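Local coordinates for protein Cfl (Pectobacterium brasiliense, PDB 7A9J) that is a coronafacic acid ligase of the ATP-dependent AMP-binding enzyme family, probably activating carboxylic acids through an adenylate and joining them to amines as amides, at residues A452-D460 and I515-Y524. The protein carries 1 engineered substitution. Numbering follows the deposited sequence.
Sequences ASVVFSVPD and ISRRKLSNEY. With PO4 (phosphate ion), chain D.
Phe-456 lies with one ring face beneath the backbone of helix 517-522, where Ser-521 N sits 3.8 Å above the ring plane, displaced toward the rim. The first torsion of Phe-456 (chi1 55°) turns the ring under the backbone of residues 520 and 521; Phe-456 CD2 comes within 3.5 Å of Ser-521 CA, and Phe-456 CE2 approaches Tyr-524 CD1. On one flank Val-454 CG1 meets Leu-520 CD1 at 3.6 Å, the two side chains crossing at about a right angle. On the other, Val-458 CG1 rests over the face of Tyr-524, 4.1 Å from the ring centroid, in a CH-pi contact. Ser-521 OG donates to Ser-457 O at 2.6 Å in the carbonyl plane (C=O...O angle 150°), binding the helix to an outermost strand of the C-terminal domain sheet. Arg-517 runs extended past Val-455 O, touching it through CD at 3.2 Å; the guanidinium, with that oxygen at its edge, continues to Glu-441. At the helix start, Ser-516 OG caps Lys-519 N and donates to a phosphate, probably from the crystallisation liquor. Apolar packing thus seats the helix on the strand, the Ser-521 to Ser-457 bond joins them directly, and the Glu-441 carboxylate, salt-bridged to Arg-517 NH2 and accepting from Val-455 N, ties both to helix 437-445.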
loop_
_atom_site.group_PDB
_atom_site.type_symbol
_atom_site.label_atom_id
_atom_site.label_comp_id
_atom_site.label_asym_id
_atom_site.label_seq_id
_atom_site.Cartn_x
_atom_site.Cartn_y
_atom_site.Cartn_z
ATOM N N ALA A 452 -21.169 -14.095 -3.969
ATOM C CA ALA A 452 -20.394 -13.516 -2.891
ATOM C C ALA A 452 -20.973 -14.050 -1.598
ATOM O O ALA A 452 -22.084 -14.587 -1.563
ATOM C CB ALA A 452 -20.428 -11.989 -2.906
ATOM N N SER A 453 -20.202 -13.902 -0.537
ATOM C CA SER A 453 -20.624 -14.462 0.730
ATOM C C SER A 453 -19.823 -13.797 1.831
ATOM O O SER A 453 -18.669 -13.414 1.620
ATOM C CB SER A 453 -20.419 -15.981 0.744
ATOM O OG SER A 453 -20.630 -16.456 2.056
ATOM N N VAL A 454 -20.443 -13.632 2.997
ATOM C CA VAL A 454 -19.747 -13.196 4.201
ATOM C C VAL A 454 -20.214 -14.111 5.339
ATOM O O VAL A 454 -21.424 -14.347 5.489
ATOM C CB VAL A 454 -20.046 -11.725 4.558
ATOM C CG1 VAL A 454 -19.365 -11.348 5.858
ATOM C CG2 VAL A 454 -19.554 -10.759 3.464
ATOM N N VAL A 455 -19.262 -14.632 6.132
ATOM C CA VAL A 455 -19.567 -15.554 7.237
ATOM C C VAL A 455 -19.227 -14.868 8.557
ATOM O O VAL A 455 -18.201 -14.199 8.667
ATOM C CB VAL A 455 -18.804 -16.888 7.075
ATOM C CG1 VAL A 455 -18.934 -17.784 8.328
ATOM C CG2 VAL A 455 -19.270 -17.633 5.839
ATOM N N PHE A 456 -20.109 -15.000 9.558
ATOM C CA PHE A 456 -19.876 -14.393 10.860
ATOM C C PHE A 456 -20.632 -15.224 11.897
ATOM O O PHE A 456 -21.333 -16.179 11.562
ATOM C CB PHE A 456 -20.373 -12.946 10.942
ATOM C CG PHE A 456 -21.858 -12.763 10.558
ATOM C CD1 PHE A 456 -22.218 -12.558 9.237
ATOM C CD2 PHE A 456 -22.892 -12.760 11.544
ATOM C CE1 PHE A 456 -23.537 -12.392 8.866
ATOM C CE2 PHE A 456 -24.252 -12.549 11.162
ATOM C CZ PHE A 456 -24.566 -12.380 9.841
ATOM N N SER A 457 -20.461 -14.881 13.154
ATOM C CA SER A 457 -21.236 -15.598 14.154
ATOM C C SER A 457 -22.099 -14.645 14.962
ATOM O O SER A 457 -21.872 -13.431 14.989
ATOM C CB SER A 457 -20.324 -16.420 15.105
ATOM O OG SER A 457 -19.584 -15.538 15.953
ATOM N N VAL A 458 -23.090 -15.242 15.619
ATOM C CA VAL A 458 -23.950 -14.540 16.561
ATOM C C VAL A 458 -23.913 -15.303 17.866
ATOM O O VAL A 458 -23.616 -16.510 17.900
ATOM C CB VAL A 458 -25.399 -14.376 16.027
ATOM C CG1 VAL A 458 -25.304 -13.450 14.762
ATOM C CG2 VAL A 458 -26.034 -15.690 15.656
ATOM N N PRO A 459 -24.183 -14.616 18.966
ATOM C CA PRO A 459 -24.288 -15.313 20.255
ATOM C C PRO A 459 -25.358 -16.381 20.234
ATOM O O PRO A 459 -26.380 -16.272 19.558
ATOM C CB PRO A 459 -24.623 -14.197 21.245
ATOM C CG PRO A 459 -24.577 -12.924 20.511
ATOM C CD PRO A 459 -24.558 -13.199 19.045
ATOM N N ASP A 460 -25.107 -17.440 20.996
ATOM C CA ASP A 460 -26.044 -18.539 21.125
ATOM C C ASP A 460 -26.015 -19.005 22.577
ATOM O O ASP A 460 -24.930 -19.243 23.127
ATOM C CB ASP A 460 -25.647 -19.689 20.191
ATOM C CG ASP A 460 -26.687 -20.800 20.182
ATOM O OD1 ASP A 460 -27.463 -20.847 19.208
ATOM O OD2 ASP A 460 -26.747 -21.601 21.146
ATOM N N ILE A 515 -15.448 -5.453 5.261
ATOM C CA ILE A 515 -16.888 -5.225 5.330
ATOM C C ILE A 515 -17.357 -5.291 6.793
ATOM O O ILE A 515 -18.497 -4.940 7.103
ATOM C CB ILE A 515 -17.649 -6.235 4.428
ATOM C CG1 ILE A 515 -17.079 -6.221 3.009
ATOM C CG2 ILE A 515 -19.128 -5.909 4.350
ATOM C CD1 ILE A 515 -17.902 -7.015 2.012
ATOM N N SER A 516 -16.456 -5.731 7.678
ATOM C CA SER A 516 -16.684 -5.830 9.123
ATOM C C SER A 516 -17.647 -6.948 9.490
ATOM O O SER A 516 -18.866 -6.747 9.531
ATOM C CB SER A 516 -17.230 -4.539 9.723
ATOM O OG SER A 516 -17.310 -4.692 11.139
ATOM N N ARG A 517 -17.117 -8.126 9.784
ATOM C CA ARG A 517 -18.023 -9.184 10.195
ATOM C C ARG A 517 -18.666 -8.853 11.537
ATOM O O ARG A 517 -19.792 -9.299 11.804
ATOM C CB ARG A 517 -17.238 -10.498 10.168
ATOM C CG ARG A 517 -16.743 -10.824 8.766
ATOM C CD ARG A 517 -15.840 -12.062 8.766
ATOM N NE ARG A 517 -15.360 -12.414 7.449
ATOM C CZ ARG A 517 -14.353 -11.774 6.847
ATOM N NH1 ARG A 517 -13.744 -10.785 7.481
ATOM N NH2 ARG A 517 -13.932 -12.130 5.635
ATOM N N ARG A 518 -18.002 -8.013 12.338
ATOM C CA ARG A 518 -18.538 -7.560 13.618
ATOM C C ARG A 518 -19.804 -6.727 13.435
ATOM O O ARG A 518 -20.801 -6.912 14.150
ATOM C CB ARG A 518 -17.478 -6.742 14.364
ATOM C CG ARG A 518 -17.908 -6.406 15.762
ATOM C CD ARG A 518 -17.283 -5.158 16.363
ATOM N NE ARG A 518 -18.023 -4.853 17.588
ATOM C CZ ARG A 518 -18.721 -3.740 17.806
ATOM N NH1 ARG A 518 -18.739 -2.773 16.890
ATOM N NH2 ARG A 518 -19.381 -3.592 18.955
ATOM N N LYS A 519 -19.768 -5.759 12.526
ATOM C CA LYS A 519 -20.963 -4.957 12.316
ATOM C C LYS A 519 -22.081 -5.773 11.672
ATOM O O LYS A 519 -23.261 -5.564 11.989
ATOM C CB LYS A 519 -20.613 -3.724 11.488
ATOM C CG LYS A 519 -19.658 -2.795 12.259
ATOM C CD LYS A 519 -19.142 -1.627 11.420
ATOM C CE LYS A 519 -17.676 -1.314 11.753
ATOM N NZ LYS A 519 -17.060 -0.399 10.757
ATOM N N LEU A 520 -21.743 -6.726 10.804
ATOM C CA LEU A 520 -22.794 -7.577 10.259
ATOM C C LEU A 520 -23.435 -8.428 11.340
ATOM O O LEU A 520 -24.664 -8.574 11.359
ATOM C CB LEU A 520 -22.249 -8.440 9.135
ATOM C CG LEU A 520 -22.064 -7.643 7.858
ATOM C CD1 LEU A 520 -21.249 -8.426 6.833
ATOM C CD2 LEU A 520 -23.423 -7.252 7.294
ATOM N N SER A 521 -22.631 -8.997 12.260
ATOM C CA SER A 521 -23.200 -9.741 13.378
ATOM C C SER A 521 -24.163 -8.868 14.151
ATOM O O SER A 521 -25.207 -9.340 14.637
ATOM C CB SER A 521 -22.109 -10.251 14.330
ATOM O OG SER A 521 -22.702 -10.980 15.426
ATOM N N ASN A 522 -23.801 -7.592 14.304
ATOM C CA ASN A 522 -24.616 -6.668 15.084
ATOM C C ASN A 522 -25.922 -6.352 14.387
ATOM O O ASN A 522 -26.906 -6.049 15.072
ATOM C CB ASN A 522 -23.840 -5.370 15.347
ATOM C CG ASN A 522 -22.843 -5.511 16.489
ATOM O OD1 ASN A 522 -22.996 -6.374 17.345
ATOM N ND2 ASN A 522 -21.814 -4.659 16.506
ATOM N N GLU A 523 -25.978 -6.552 13.061
ATOM C CA GLU A 523 -27.167 -6.289 12.258
ATOM C C GLU A 523 -27.871 -7.555 11.803
ATOM O O GLU A 523 -28.658 -7.516 10.838
ATOM C CB GLU A 523 -26.757 -5.452 11.036
ATOM C CG GLU A 523 -25.979 -4.229 11.438
ATOM C CD GLU A 523 -26.831 -3.272 12.245
ATOM O OE1 GLU A 523 -26.322 -2.680 13.225
ATOM O OE2 GLU A 523 -28.026 -3.131 11.903
ATOM N N TYR A 524 -27.608 -8.676 12.497
ATOM C CA TYR A 524 -28.127 -9.985 12.115
ATOM C C TYR A 524 -29.640 -10.005 11.959
ATOM O O TYR A 524 -30.164 -10.531 10.964
ATOM C CB TYR A 524 -27.673 -10.994 13.163
ATOM C CG TYR A 524 -28.386 -12.328 13.126
ATOM C CD1 TYR A 524 -28.289 -13.161 12.016
ATOM C CD2 TYR A 524 -29.115 -12.773 14.221
ATOM C CE1 TYR A 524 -28.932 -14.401 11.988
ATOM C CE2 TYR A 524 -29.756 -14.023 14.204
ATOM C CZ TYR A 524 -29.662 -14.822 13.082
ATOM O OH TYR A 524 -30.291 -16.058 13.037
HETATM P P PO4 D . -14.057 -4.227 12.870
HETATM O O1 PO4 D . -14.022 -4.776 14.277
HETATM O O2 PO4 D . -14.871 -2.952 12.862
HETATM O O3 PO4 D . -12.636 -3.942 12.437
HETATM O O4 PO4 D . -14.689 -5.245 11.944
#